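Local coordinates for protein fumarylacetoacetate hydrolase (Burkholderia xenovorans, PDB 5TI1) that probably hydrolyses fumarylacetoacetate to fumarate and acetoacetate, the last step of phenylalanine and tyrosine breakdown, with a bound magnesium ion, at residues Pro177-Gly185 with Tyr350-His359; Phe37-Gly45 with Pro288-Leu296. All blocks are in the same frame, centred on the assembly; numbering follows the deposited sequence.

Overall arrangement
Both contacts are buried, and their centres lie 26 Å apart. Interaction 1 belongs to the C-terminal FAH-family part of the chain and sits near the predicted active site. The side chain of Q356 is about 10 Å from the bound magnesium ion, and that of W179 is about 7 Å from that of H160, the predicted proton acceptor. Interaction 2 lies away from the annotated sites. It joins the N-terminal part, through 37-45, to strand 284-292 of the C-terminal part. The nearest atoms of the two contacts are about 4 Å apart, but they do not touch. The second subunit reaches interaction 1, whereas no other chain of the assembly touches interaction 2.

Interaction 1: Pro177-Gly185 with Tyr350-His359; sequences PNWSEMPIG and YWTMAQQLAH
P183 lies across one face of the W351 indole, and the M182-P183 peptide covers the same face. P183 CD sits 3.7 Å from the centroid of the six-membered ring of W351, almost on the ring normal, in a CH-pi contact. P183 CG also reaches H359 CB at 3.5 Å, so the proline ring is wedged between the indole and helix 353-362.

The aromatic cluster of W179, Y350 and W351 completes the apolar part. The five-membered ring of W351 turns its edge to the face of the W179 six-membered ring, with planes at 61°. W179 CH2 packs on Y350 CB at 3.5 Å. W179 has CG anti to its backbone N (chi1 -170°), which swings the indole end toward Y350. M182 CB lies over the face of the H359 imidazole, 3.7 Å from H359 CE1.

One direct hydrogen bond joins the segments. W351 NE1 donates to W179 O at 3.2 Å. W179 O lies in the indole plane; the bond is somewhat bent, 149° at the hydrogen. A water bridges S180 OG and, weakly, Y350 OH; the latter also bonds D307 N. T352 and Q355 form a capping box at the helix start.

E181 forms a salt bridge with R214 of the second subunit. The arrangement packs a loop at the subunit interface against Y350 and W351, which lead into helix 353-362, and against H359 within it. W179 lies about 3 Å (side chains) from Y155, predicted to bind substrate in this FAH-family hydrolase.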
ATOM      1  N   PRO B 177      16.350 -13.622 -16.485  1.00 55.46           N
ATOM      2  CA  PRO B 177      15.924 -13.185 -17.824  1.00 52.88           C
ATOM      3  C   PRO B 177      14.831 -12.124 -17.807  1.00 44.32           C
ATOM      4  O   PRO B 177      14.855 -11.218 -18.646  1.00 48.84           O
ATOM      5  CB  PRO B 177      15.459 -14.495 -18.480  1.00 55.07           C
ATOM      6  CG  PRO B 177      15.136 -15.398 -17.342  1.00 57.14           C
ATOM      7  CD  PRO B 177      16.120 -15.059 -16.271  1.00 58.99           C
ATOM      8  N   ASN B 178      13.888 -12.172 -16.866  1.00 43.68           N
ATOM      9  CA  ASN B 178      12.841 -11.154 -16.885  1.00 42.29           C
ATOM     10  C   ASN B 178      13.364  -9.759 -16.533  1.00 44.16           C
ATOM     11  O   ASN B 178      12.684  -8.770 -16.828  1.00 40.64           O
ATOM     12  CB  ASN B 178      11.690 -11.547 -15.948  1.00 40.51           C
ATOM     13  CG  ASN B 178      12.131 -11.689 -14.498  1.00 41.46           C
ATOM     14  OD1 ASN B 178      13.320 -11.782 -14.205  1.00 41.76           O
ATOM     15  ND2 ASN B 178      11.165 -11.726 -13.588  1.00 37.23           N
ATOM     16  N   TRP B 179      14.554  -9.654 -15.922  1.00 45.50           N
ATOM     17  CA  TRP B 179      15.021  -8.361 -15.423  1.00 40.39           C
ATOM     18  C   TRP B 179      15.271  -7.369 -16.560  1.00 41.42           C
ATOM     19  O   TRP B 179      14.998  -6.169 -16.421  1.00 37.74           O
ATOM     20  CB  TRP B 179      16.294  -8.533 -14.577  1.00 45.27           C
ATOM     21  CG  TRP B 179      16.661  -7.263 -13.864  1.00 39.24           C
ATOM     22  CD1 TRP B 179      16.325  -6.908 -12.588  1.00 40.62           C
ATOM     23  CD2 TRP B 179      17.386  -6.157 -14.410  1.00 38.45           C
ATOM     24  NE1 TRP B 179      16.812  -5.655 -12.300  1.00 36.03           N
ATOM     25  CE2 TRP B 179      17.469  -5.173 -13.402  1.00 38.83           C
ATOM     26  CE3 TRP B 179      17.996  -5.911 -15.648  1.00 47.07           C
ATOM     27  CZ2 TRP B 179      18.132  -3.960 -13.596  1.00 40.00           C
ATOM     28  CZ3 TRP B 179      18.646  -4.705 -15.840  1.00 45.41           C
ATOM     29  CH2 TRP B 179      18.704  -3.743 -14.822  1.00 39.48           C
ATOM     30  N   SER B 180      15.802  -7.839 -17.682  1.00 43.65           N
ATOM     31  CA  SER B 180      16.082  -6.963 -18.811  1.00 43.54           C
ATOM     32  C   SER B 180      14.883  -6.805 -19.743  1.00 45.63           C
ATOM     33  O   SER B 180      14.991  -6.102 -20.753  1.00 42.34           O
ATOM     34  CB  SER B 180      17.297  -7.482 -19.586  1.00 49.48           C
ATOM     35  OG  SER B 180      18.459  -7.479 -18.758  1.00 51.23           O
ATOM     36  N   GLU B 181      13.748  -7.431 -19.419  1.00 39.57           N
ATOM     37  CA  GLU B 181      12.517  -7.286 -20.186  1.00 40.12           C
ATOM     38  C   GLU B 181      11.492  -6.394 -19.501  1.00 37.11           C
ATOM     39  O   GLU B 181      10.538  -5.963 -20.155  1.00 39.81           O
ATOM     40  CB  GLU B 181      11.890  -8.660 -20.458  1.00 39.19           C
ATOM     41  CG  GLU B 181      12.780  -9.599 -21.271  1.00 41.22           C
ATOM     42  CD  GLU B 181      12.638  -9.400 -22.780  1.00 42.43           C
ATOM     43  OE1 GLU B 181      11.736  -8.644 -23.196  1.00 51.75           O
ATOM     44  OE2 GLU B 181      13.419 -10.006 -23.540  1.00 44.27           O
ATOM     45  N   MET B 182      11.656  -6.101 -18.210  1.00 36.05           N
ATOM     46  CA  MET B 182      10.676  -5.283 -17.514  1.00 39.25           C
ATOM     47  C   MET B 182      11.328  -4.647 -16.300  1.00 44.07           C
ATOM     48  O   MET B 182      12.260  -5.222 -15.720  1.00 38.25           O
ATOM     49  CB  MET B 182       9.464  -6.120 -17.083  1.00 39.06           C
ATOM     50  CG  MET B 182       9.796  -7.146 -16.029  1.00 37.78           C
ATOM     51  SD  MET B 182       8.354  -7.960 -15.343  1.00 45.05           S
ATOM     52  CE  MET B 182       7.775  -8.835 -16.791  1.00 41.92           C
ATOM     53  N   PRO B 183      10.873  -3.478 -15.892  1.00 37.31           N
ATOM     54  CA  PRO B 183      11.316  -2.940 -14.606  1.00 34.38           C
ATOM     55  C   PRO B 183      10.576  -3.628 -13.469  1.00 34.66           C
ATOM     56  O   PRO B 183       9.517  -3.154 -13.045  1.00 33.63           O
ATOM     57  CB  PRO B 183      10.970  -1.451 -14.706  1.00 35.24           C
ATOM     58  CG  PRO B 183       9.855  -1.390 -15.721  1.00 36.37           C
ATOM     59  CD  PRO B 183      10.097  -2.507 -16.685  1.00 34.41           C
ATOM     60  N   ILE B 184      11.108  -4.752 -12.983  1.00 31.12           N
ATOM     61  CA  ILE B 184      10.405  -5.490 -11.944  1.00 32.22           C
ATOM     62  C   ILE B 184      10.284  -4.630 -10.685  1.00 32.01           C
ATOM     63  O   ILE B 184      11.097  -3.731 -10.423  1.00 32.09           O
ATOM     64  CB  ILE B 184      11.094  -6.826 -11.618  1.00 32.28           C
ATOM     65  CG1 ILE B 184      12.432  -6.589 -10.938  1.00 36.88           C
ATOM     66  CG2 ILE B 184      11.259  -7.689 -12.871  1.00 34.65           C
ATOM     67  CD1 ILE B 184      13.032  -7.847 -10.387  1.00 42.97           C
ATOM     68  N   GLY B 185       9.250  -4.916  -9.901  1.00 33.03           N
ATOM     69  CA  GLY B 185       8.960  -4.155  -8.702  1.00 28.32           C
ATOM     70  C   GLY B 185       7.945  -4.895  -7.860  1.00 29.61           C
ATOM     71  O   GLY B 185       7.431  -5.949  -8.246  1.00 29.61           O
ATOM     72  N   TYR B 350      19.028   1.590 -15.170  1.00 39.55           N
ATOM     73  CA  TYR B 350      18.720   0.966 -16.454  1.00 40.39           C
ATOM     74  C   TYR B 350      17.291   1.265 -16.906  1.00 40.80           C
ATOM     75  O   TYR B 350      17.029   1.387 -18.106  1.00 40.14           O
ATOM     76  CB  TYR B 350      18.938  -0.542 -16.336  1.00 46.21           C
ATOM     77  CG  TYR B 350      18.960  -1.316 -17.635  1.00 41.89           C
ATOM     78  CD1 TYR B 350      17.797  -1.862 -18.162  1.00 45.76           C
ATOM     79  CD2 TYR B 350      20.150  -1.533 -18.313  1.00 43.90           C
ATOM     80  CE1 TYR B 350      17.817  -2.591 -19.350  1.00 42.46           C
ATOM     81  CE2 TYR B 350      20.183  -2.258 -19.494  1.00 47.57           C
ATOM     82  CZ  TYR B 350      19.014  -2.784 -20.009  1.00 45.95           C
ATOM     83  OH  TYR B 350      19.045  -3.504 -21.185  1.00 49.79           O
ATOM     84  N   TRP B 351      16.347   1.358 -15.971  1.00 43.37           N
ATOM     85  CA  TRP B 351      14.955   1.671 -16.290  1.00 36.42           C
ATOM     86  C   TRP B 351      14.633   3.062 -15.763  1.00 35.75           C
ATOM     87  O   TRP B 351      14.921   3.372 -14.605  1.00 36.26           O
ATOM     88  CB  TRP B 351      13.992   0.640 -15.687  1.00 34.99           C
ATOM     89  CG  TRP B 351      14.137  -0.764 -16.219  1.00 35.64           C
ATOM     90  CD1 TRP B 351      14.758  -1.816 -15.606  1.00 46.07           C
ATOM     91  CD2 TRP B 351      13.634  -1.274 -17.468  1.00 45.82           C
ATOM     92  NE1 TRP B 351      14.674  -2.943 -16.392  1.00 36.58           N
ATOM     93  CE2 TRP B 351      13.994  -2.636 -17.541  1.00 48.09           C
ATOM     94  CE3 TRP B 351      12.916  -0.708 -18.530  1.00 36.49           C
ATOM     95  CZ2 TRP B 351      13.663  -3.443 -18.637  1.00 37.66           C
ATOM     96  CZ3 TRP B 351      12.589  -1.514 -19.622  1.00 45.40           C
ATOM     97  CH2 TRP B 351      12.959  -2.866 -19.662  1.00 37.80           C
ATOM     98  N   THR B 352      14.035   3.899 -16.604  1.00 36.02           N
ATOM     99  CA  THR B 352      13.702   5.250 -16.179  1.00 39.98           C
ATOM    100  C   THR B 352      12.400   5.272 -15.381  1.00 36.34           C
ATOM    101  O   THR B 352      11.650   4.295 -15.330  1.00 32.88           O
ATOM    102  CB  THR B 352      13.562   6.169 -17.384  1.00 36.70           C
ATOM    103  OG1 THR B 352      12.425   5.747 -18.149  1.00 38.05           O
ATOM    104  CG2 THR B 352      14.819   6.100 -18.231  1.00 38.65           C
ATOM    105  N   MET B 353      12.133   6.433 -14.774  1.00 33.29           N
ATOM    106  CA  MET B 353      10.854   6.661 -14.110  1.00 31.76           C
ATOM    107  C   MET B 353       9.689   6.494 -15.074  1.00 37.83           C
ATOM    108  O   MET B 353       8.663   5.903 -14.722  1.00 35.73           O
ATOM    109  CB  MET B 353      10.836   8.058 -13.494  1.00 36.59           C
ATOM    110  CG  MET B 353      11.790   8.242 -12.327  1.00 31.64           C
ATOM    111  SD  MET B 353      11.776   9.944 -11.718  1.00 35.57           S
ATOM    112  CE  MET B 353      12.669  10.779 -13.032  1.00 35.50           C
ATOM    113  N   ALA B 354       9.822   7.026 -16.294  1.00 32.77           N
ATOM    114  CA  ALA B 354       8.762   6.879 -17.282  1.00 32.69           C
ATOM    115  C   ALA B 354       8.467   5.408 -17.536  1.00 38.43           C
ATOM    116  O   ALA B 354       7.303   4.982 -17.553  1.00 34.23           O
ATOM    117  CB  ALA B 354       9.156   7.591 -18.580  1.00 34.33           C
ATOM    118  N   GLN B 355       9.521   4.610 -17.713  1.00 33.12           N
ATOM    119  CA  GLN B 355       9.326   3.195 -17.987  1.00 32.97           C
ATOM    120  C   GLN B 355       8.721   2.487 -16.784  1.00 40.41           C
ATOM    121  O   GLN B 355       7.850   1.623 -16.939  1.00 30.79           O
ATOM    122  CB  GLN B 355      10.653   2.566 -18.395  1.00 34.37           C
ATOM    123  CG  GLN B 355      11.144   3.073 -19.747  1.00 36.06           C
ATOM    124  CD  GLN B 355      12.512   2.546 -20.102  1.00 37.60           C
ATOM    125  OE1 GLN B 355      13.417   2.501 -19.257  1.00 37.66           O
ATOM    126  NE2 GLN B 355      12.680   2.145 -21.360  1.00 41.79           N
ATOM    127  N   GLN B 356       9.160   2.857 -15.579  1.00 30.85           N
ATOM    128  CA  GLN B 356       8.635   2.235 -14.372  1.00 29.48           C
ATOM    129  C   GLN B 356       7.141   2.488 -14.236  1.00 29.81           C
ATOM    130  O   GLN B 356       6.371   1.568 -13.950  1.00 27.50           O
ATOM    131  CB  GLN B 356       9.395   2.752 -13.148  1.00 29.21           C
ATOM    132  CG  GLN B 356      10.835   2.258 -13.068  1.00 31.19           C
ATOM    133  CD  GLN B 356      11.655   3.008 -12.030  1.00 32.98           C
ATOM    134  OE1 GLN B 356      11.371   4.163 -11.717  1.00 31.63           O
ATOM    135  NE2 GLN B 356      12.677   2.349 -11.492  1.00 32.55           N
ATOM    136  N   LEU B 357       6.713   3.737 -14.432  1.00 31.64           N
ATOM    137  CA  LEU B 357       5.293   4.056 -14.331  1.00 33.48           C
ATOM    138  C   LEU B 357       4.498   3.378 -15.443  1.00 36.17           C
ATOM    139  O   LEU B 357       3.394   2.862 -15.209  1.00 28.54           O
ATOM    140  CB  LEU B 357       5.096   5.567 -14.380  1.00 27.49           C
ATOM    141  CG  LEU B 357       3.680   6.073 -14.129  1.00 26.55           C
ATOM    142  CD1 LEU B 357       3.192   5.632 -12.734  1.00 25.25           C
ATOM    143  CD2 LEU B 357       3.643   7.592 -14.305  1.00 27.10           C
ATOM    144  N   ALA B 358       5.052   3.361 -16.654  1.00 32.88           N
ATOM    145  CA  ALA B 358       4.398   2.687 -17.770  1.00 33.77           C
ATOM    146  C   ALA B 358       4.170   1.217 -17.450  1.00 31.50           C
ATOM    147  O   ALA B 358       3.060   0.692 -17.620  1.00 30.00           O
ATOM    148  CB  ALA B 358       5.241   2.845 -19.036  1.00 30.62           C
ATOM    149  N   HIS B 359       5.200   0.546 -16.938  1.00 28.81           N
ATOM    150  CA  HIS B 359       5.028  -0.847 -16.550  1.00 28.43           C
ATOM    151  C   HIS B 359       4.073  -0.983 -15.367  1.00 33.34           C
ATOM    152  O   HIS B 359       3.230  -1.888 -15.353  1.00 32.92           O
ATOM    153  CB  HIS B 359       6.376  -1.475 -16.230  1.00 29.20           C
ATOM    154  CG  HIS B 359       6.284  -2.920 -15.869  1.00 30.26           C
ATOM    155  ND1 HIS B 359       6.043  -3.904 -16.802  1.00 30.16           N
ATOM    156  CD2 HIS B 359       6.358  -3.545 -14.670  1.00 29.18           C
ATOM    157  CE1 HIS B 359       5.997  -5.077 -16.195  1.00 32.84           C
ATOM    158  NE2 HIS B 359       6.183  -4.886 -14.903  1.00 30.56           N
TER
HETATM  159  O   HOH W   1      20.338  -5.817 -19.801  1.00 40.57           O

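Interaction 2: Phe37-Gly45 with Pro288-Leu296; sequences FSIQNLPFG and PWIVTLDAL
F44 and I290 form a single antiparallel bridge, a hydrogen-bonded pair with CA atoms 5.1 Å apart. F44 N donates to I290 O at 2.9 Å, and I290 N donates to F44 O at 2.7 Å. The bridge joins the start of strand 44-49, in the N-terminal five-stranded antiparallel sheet, to strand 284-292 of a C-terminal mixed sheet. It is thus a short backbone link between the two parts of the chain.

Aromatic and apolar side chains flank it. F37 turns its edge to the face of the W289 five-membered ring, with planes at 61° and F37 CZ 3.6 Å from W289 CD1. With CG anti to the carbonyl carbon (chi1 -67°), the W289 indole lies along 44-45, which brings its CE3 and CZ3 against G45 N, 3.6 Å from CZ3. P43 CB packs on W289 CB and V291 CG2. At the in-plane edge of the F44 ring sits T292 CG2. N41 OD1 lies against both methyls of V291, while N41 ND2 bonds G431 O and D36 O.

The far end is joined through water. One water donates to both Q40 O and A295 O. Another accepts from T292 N and can donate to N41 O, which also receives a bond from R109. T292 is the N-cap of a short, weakly bonded helix at about 293-296, its OG1 accepting from A295 N. The methyl of A295 points at the 37-45 backbone, with CB 3.4 Å from N41 O.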
ATOM      1  N   PHE B  37      19.555  24.627  -1.735  1.00 40.21           N
ATOM      2  CA  PHE B  37      18.313  25.342  -1.981  1.00 46.95           C
ATOM      3  C   PHE B  37      18.542  26.673  -2.692  1.00 42.34           C
ATOM      4  O   PHE B  37      18.171  27.744  -2.201  1.00 45.33           O
ATOM      5  CB  PHE B  37      17.583  25.487  -0.652  1.00 39.10           C
ATOM      6  CG  PHE B  37      17.432  24.168   0.061  1.00 39.18           C
ATOM      7  CD1 PHE B  37      16.819  23.097  -0.580  1.00 39.08           C
ATOM      8  CD2 PHE B  37      17.951  23.976   1.336  1.00 40.47           C
ATOM      9  CE1 PHE B  37      16.698  21.868   0.050  1.00 42.12           C
ATOM     10  CE2 PHE B  37      17.829  22.746   1.978  1.00 36.75           C
ATOM     11  CZ  PHE B  37      17.199  21.695   1.335  1.00 41.05           C
ATOM     12  N   SER B  38      19.159  26.588  -3.865  1.00 43.47           N
ATOM     13  CA  SER B  38      19.321  27.726  -4.757  1.00 50.70           C
ATOM     14  C   SER B  38      17.958  28.265  -5.174  1.00 50.93           C
ATOM     15  O   SER B  38      16.940  27.579  -5.088  1.00 43.83           O
ATOM     16  CB  SER B  38      20.094  27.299  -6.002  1.00 46.65           C
ATOM     17  OG  SER B  38      19.515  26.100  -6.518  1.00 45.08           O
ATOM     18  N   ILE B  39      17.946  29.504  -5.676  1.00 47.55           N
ATOM     19  CA  ILE B  39      16.691  30.045  -6.193  1.00 47.76           C
ATOM     20  C   ILE B  39      16.185  29.209  -7.360  1.00 47.09           C
ATOM     21  O   ILE B  39      15.000  29.274  -7.704  1.00 46.62           O
ATOM     22  CB  ILE B  39      16.853  31.529  -6.592  1.00 50.34           C
ATOM     23  CG1 ILE B  39      15.489  32.223  -6.650  1.00 52.75           C
ATOM     24  CG2 ILE B  39      17.592  31.647  -7.910  1.00 52.12           C
ATOM     25  CD1 ILE B  39      15.555  33.683  -7.074  1.00 56.07           C
ATOM     26  N   GLN B  40      17.058  28.406  -7.971  1.00 47.12           N
ATOM     27  CA  GLN B  40      16.650  27.534  -9.063  1.00 46.54           C
ATOM     28  C   GLN B  40      15.919  26.289  -8.576  1.00 44.79           C
ATOM     29  O   GLN B  40      15.283  25.603  -9.385  1.00 44.03           O
ATOM     30  CB  GLN B  40      17.872  27.124  -9.896  1.00 47.69           C
ATOM     31  CG  GLN B  40      18.465  28.241 -10.761  1.00 50.43           C
ATOM     32  CD  GLN B  40      19.377  29.179  -9.994  1.00 54.81           C
ATOM     33  OE1 GLN B  40      19.647  28.971  -8.808  1.00 50.73           O
ATOM     34  NE2 GLN B  40      19.871  30.216 -10.674  1.00 54.37           N
ATOM     35  N   ASN B  41      15.991  25.985  -7.283  1.00 43.33           N
ATOM     36  CA  ASN B  41      15.400  24.760  -6.762  1.00 43.92           C
ATOM     37  C   ASN B  41      13.921  24.967  -6.468  1.00 43.82           C
ATOM     38  O   ASN B  41      13.061  24.548  -7.252  1.00 39.14           O
ATOM     39  CB  ASN B  41      16.151  24.297  -5.511  1.00 39.69           C
ATOM     40  CG  ASN B  41      15.718  22.911  -5.059  1.00 37.65           C
ATOM     41  OD1 ASN B  41      14.728  22.367  -5.545  1.00 36.76           O
ATOM     42  ND2 ASN B  41      16.465  22.333  -4.134  1.00 43.01           N
ATOM     43  N   LEU B  42      13.622  25.614  -5.338  1.00 39.89           N
ATOM     44  CA  LEU B  42      12.261  25.862  -4.878  1.00 38.71           C
ATOM     45  C   LEU B  42      11.514  24.544  -4.656  1.00 45.14           C
ATOM     46  O   LEU B  42      10.499  24.275  -5.320  1.00 42.75           O
ATOM     47  CB  LEU B  42      11.521  26.757  -5.876  1.00 40.03           C
ATOM     48  CG  LEU B  42      12.297  28.018  -6.267  1.00 45.71           C
ATOM     49  CD1 LEU B  42      11.521  28.866  -7.272  1.00 43.69           C
ATOM     50  CD2 LEU B  42      12.657  28.828  -5.028  1.00 43.08           C
ATOM     51  N   PRO B  43      11.975  23.701  -3.736  1.00 35.51           N
ATOM     52  CA  PRO B  43      11.264  22.452  -3.459  1.00 33.76           C
ATOM     53  C   PRO B  43      10.129  22.678  -2.472  1.00 37.89           C
ATOM     54  O   PRO B  43      10.107  23.659  -1.727  1.00 35.30           O
ATOM     55  CB  PRO B  43      12.350  21.565  -2.848  1.00 33.13           C
ATOM     56  CG  PRO B  43      13.206  22.556  -2.074  1.00 34.13           C
ATOM     57  CD  PRO B  43      13.164  23.859  -2.871  1.00 35.83           C
ATOM     58  N   PHE B  44       9.186  21.734  -2.463  1.00 31.76           N
ATOM     59  CA  PHE B  44       7.994  21.812  -1.625  1.00 32.41           C
ATOM     60  C   PHE B  44       8.081  20.850  -0.447  1.00 29.84           C
ATOM     61  O   PHE B  44       8.562  19.720  -0.587  1.00 35.82           O
ATOM     62  CB  PHE B  44       6.727  21.502  -2.429  1.00 32.00           C
ATOM     63  CG  PHE B  44       6.380  22.556  -3.433  1.00 32.14           C
ATOM     64  CD1 PHE B  44       5.558  23.613  -3.087  1.00 32.90           C
ATOM     65  CD2 PHE B  44       6.874  22.487  -4.718  1.00 32.78           C
ATOM     66  CE1 PHE B  44       5.234  24.593  -4.015  1.00 42.30           C
ATOM     67  CE2 PHE B  44       6.555  23.461  -5.656  1.00 38.48           C
ATOM     68  CZ  PHE B  44       5.735  24.514  -5.302  1.00 42.86           C
ATOM     69  N   GLY B  45       7.584  21.303   0.705  1.00 29.75           N
ATOM     70  CA  GLY B  45       7.523  20.494   1.905  1.00 28.72           C
ATOM     71  C   GLY B  45       6.381  20.936   2.796  1.00 28.69           C
ATOM     72  O   GLY B  45       5.621  21.851   2.469  1.00 33.61           O
ATOM     73  N   PRO B 288      12.560  15.279   3.381  1.00 35.73           N
ATOM     74  CA  PRO B 288      11.311  16.044   3.523  1.00 32.71           C
ATOM     75  C   PRO B 288      10.979  16.985   2.370  1.00 31.04           C
ATOM     76  O   PRO B 288       9.816  17.386   2.252  1.00 28.37           O
ATOM     77  CB  PRO B 288      11.538  16.828   4.825  1.00 26.82           C
ATOM     78  CG  PRO B 288      13.023  17.004   4.893  1.00 31.35           C
ATOM     79  CD  PRO B 288      13.626  15.776   4.275  1.00 30.29           C
ATOM     80  N   TRP B 289      11.949  17.350   1.524  1.00 28.59           N
ATOM     81  CA  TRP B 289      11.744  18.339   0.467  1.00 33.35           C
ATOM     82  C   TRP B 289      11.511  17.659  -0.885  1.00 35.26           C
ATOM     83  O   TRP B 289      12.380  16.935  -1.386  1.00 29.85           O
ATOM     84  CB  TRP B 289      12.940  19.292   0.366  1.00 34.72           C
ATOM     85  CG  TRP B 289      13.113  20.185   1.562  1.00 38.32           C
ATOM     86  CD1 TRP B 289      14.126  20.138   2.477  1.00 33.44           C
ATOM     87  CD2 TRP B 289      12.240  21.243   1.982  1.00 34.48           C
ATOM     88  NE1 TRP B 289      13.942  21.103   3.436  1.00 36.17           N
ATOM     89  CE2 TRP B 289      12.792  21.794   3.161  1.00 33.66           C
ATOM     90  CE3 TRP B 289      11.047  21.778   1.479  1.00 33.73           C
ATOM     91  CZ2 TRP B 289      12.198  22.861   3.840  1.00 32.43           C
ATOM     92  CZ3 TRP B 289      10.452  22.830   2.157  1.00 32.08           C
ATOM     93  CH2 TRP B 289      11.030  23.361   3.324  1.00 37.59           C
ATOM     94  N   ILE B 290      10.369  17.920  -1.503  1.00 29.37           N
ATOM     95  CA  ILE B 290      10.103  17.345  -2.816  1.00 29.74           C
ATOM     96  C   ILE B 290      10.644  18.312  -3.852  1.00 31.01           C
ATOM     97  O   ILE B 290      10.124  19.418  -4.009  1.00 34.89           O
ATOM     98  CB  ILE B 290       8.619  17.055  -3.046  1.00 28.45           C
ATOM     99  CG1 ILE B 290       8.107  16.050  -2.010  1.00 27.00           C
ATOM    100  CG2 ILE B 290       8.442  16.470  -4.426  1.00 28.62           C
ATOM    101  CD1 ILE B 290       6.660  15.642  -2.233  1.00 29.53           C
ATOM    102  N   VAL B 291      11.710  17.905  -4.532  1.00 31.76           N
ATOM    103  CA  VAL B 291      12.296  18.707  -5.604  1.00 33.40           C
ATOM    104  C   VAL B 291      11.466  18.457  -6.855  1.00 36.64           C
ATOM    105  O   VAL B 291      11.312  17.305  -7.272  1.00 36.44           O
ATOM    106  CB  VAL B 291      13.772  18.339  -5.827  1.00 34.31           C
ATOM    107  CG1 VAL B 291      14.320  19.036  -7.082  1.00 36.09           C
ATOM    108  CG2 VAL B 291      14.627  18.695  -4.590  1.00 34.46           C
ATOM    109  N   THR B 292      10.899  19.520  -7.431  1.00 34.22           N
ATOM    110  CA  THR B 292       9.961  19.350  -8.540  1.00 39.92           C
ATOM    111  C   THR B 292      10.663  18.840  -9.792  1.00 37.90           C
ATOM    112  O   THR B 292      11.833  19.133 -10.051  1.00 37.08           O
ATOM    113  CB  THR B 292       9.237  20.658  -8.889  1.00 39.54           C
ATOM    114  OG1 THR B 292      10.192  21.668  -9.252  1.00 38.87           O
ATOM    115  CG2 THR B 292       8.380  21.141  -7.732  1.00 37.58           C
ATOM    116  N   LEU B 293       9.915  18.078 -10.584  1.00 36.45           N
ATOM    117  CA  LEU B 293      10.455  17.573 -11.836  1.00 35.37           C
ATOM    118  C   LEU B 293      10.864  18.719 -12.756  1.00 37.27           C
ATOM    119  O   LEU B 293      11.875  18.626 -13.463  1.00 44.56           O
ATOM    120  CB  LEU B 293       9.431  16.659 -12.505  1.00 39.54           C
ATOM    121  CG  LEU B 293      10.026  15.911 -13.697  1.00 48.62           C
ATOM    122  CD1 LEU B 293      11.047  14.880 -13.228  1.00 48.87           C
ATOM    123  CD2 LEU B 293       8.942  15.272 -14.544  1.00 52.84           C
ATOM    124  N   ASP B 294      10.117  19.827 -12.726  1.00 37.63           N
ATOM    125  CA  ASP B 294      10.502  21.008 -13.498  1.00 42.72           C
ATOM    126  C   ASP B 294      11.860  21.549 -13.058  1.00 49.88           C
ATOM    127  O   ASP B 294      12.692  21.912 -13.899  1.00 42.47           O
ATOM    128  CB  ASP B 294       9.421  22.085 -13.379  1.00 39.72           C
ATOM    129  CG  ASP B 294       8.268  21.853 -14.342  1.00 45.83           C
ATOM    130  OD1 ASP B 294       8.532  21.306 -15.431  1.00 47.41           O
ATOM    131  OD2 ASP B 294       7.112  22.202 -14.019  1.00 41.17           O
ATOM    132  N   ALA B 295      12.113  21.603 -11.745  1.00 39.99           N
ATOM    133  CA  ALA B 295      13.408  22.094 -11.281  1.00 43.94           C
ATOM    134  C   ALA B 295      14.544  21.197 -11.752  1.00 41.57           C
ATOM    135  O   ALA B 295      15.675  21.665 -11.914  1.00 43.10           O
ATOM    136  CB  ALA B 295      13.419  22.212  -9.752  1.00 41.15           C
ATOM    137  N   LEU B 296      14.267  19.915 -11.988  1.00 40.38           N
ATOM    138  CA  LEU B 296      15.289  18.975 -12.432  1.00 40.82           C
ATOM    139  C   LEU B 296      15.510  18.981 -13.937  1.00 48.23           C
ATOM    140  O   LEU B 296      16.466  18.349 -14.407  1.00 43.08           O
ATOM    141  CB  LEU B 296      14.921  17.562 -12.000  1.00 39.04           C
ATOM    142  CG  LEU B 296      14.910  17.373 -10.480  1.00 45.00           C
ATOM    143  CD1 LEU B 296      14.087  16.166 -10.146  1.00 35.92           C
ATOM    144  CD2 LEU B 296      16.324  17.211  -9.975  1.00 38.41           C
TER
HETATM  145  O   HOH W   2      16.504  24.149 -11.911  1.00 34.06           O
HETATM  146  O   HOH W   3      11.982  21.944  -6.734  1.00 41.43           O
HETATM  147  O   HOH W   4       9.361  24.371  -7.992  1.00 31.87           O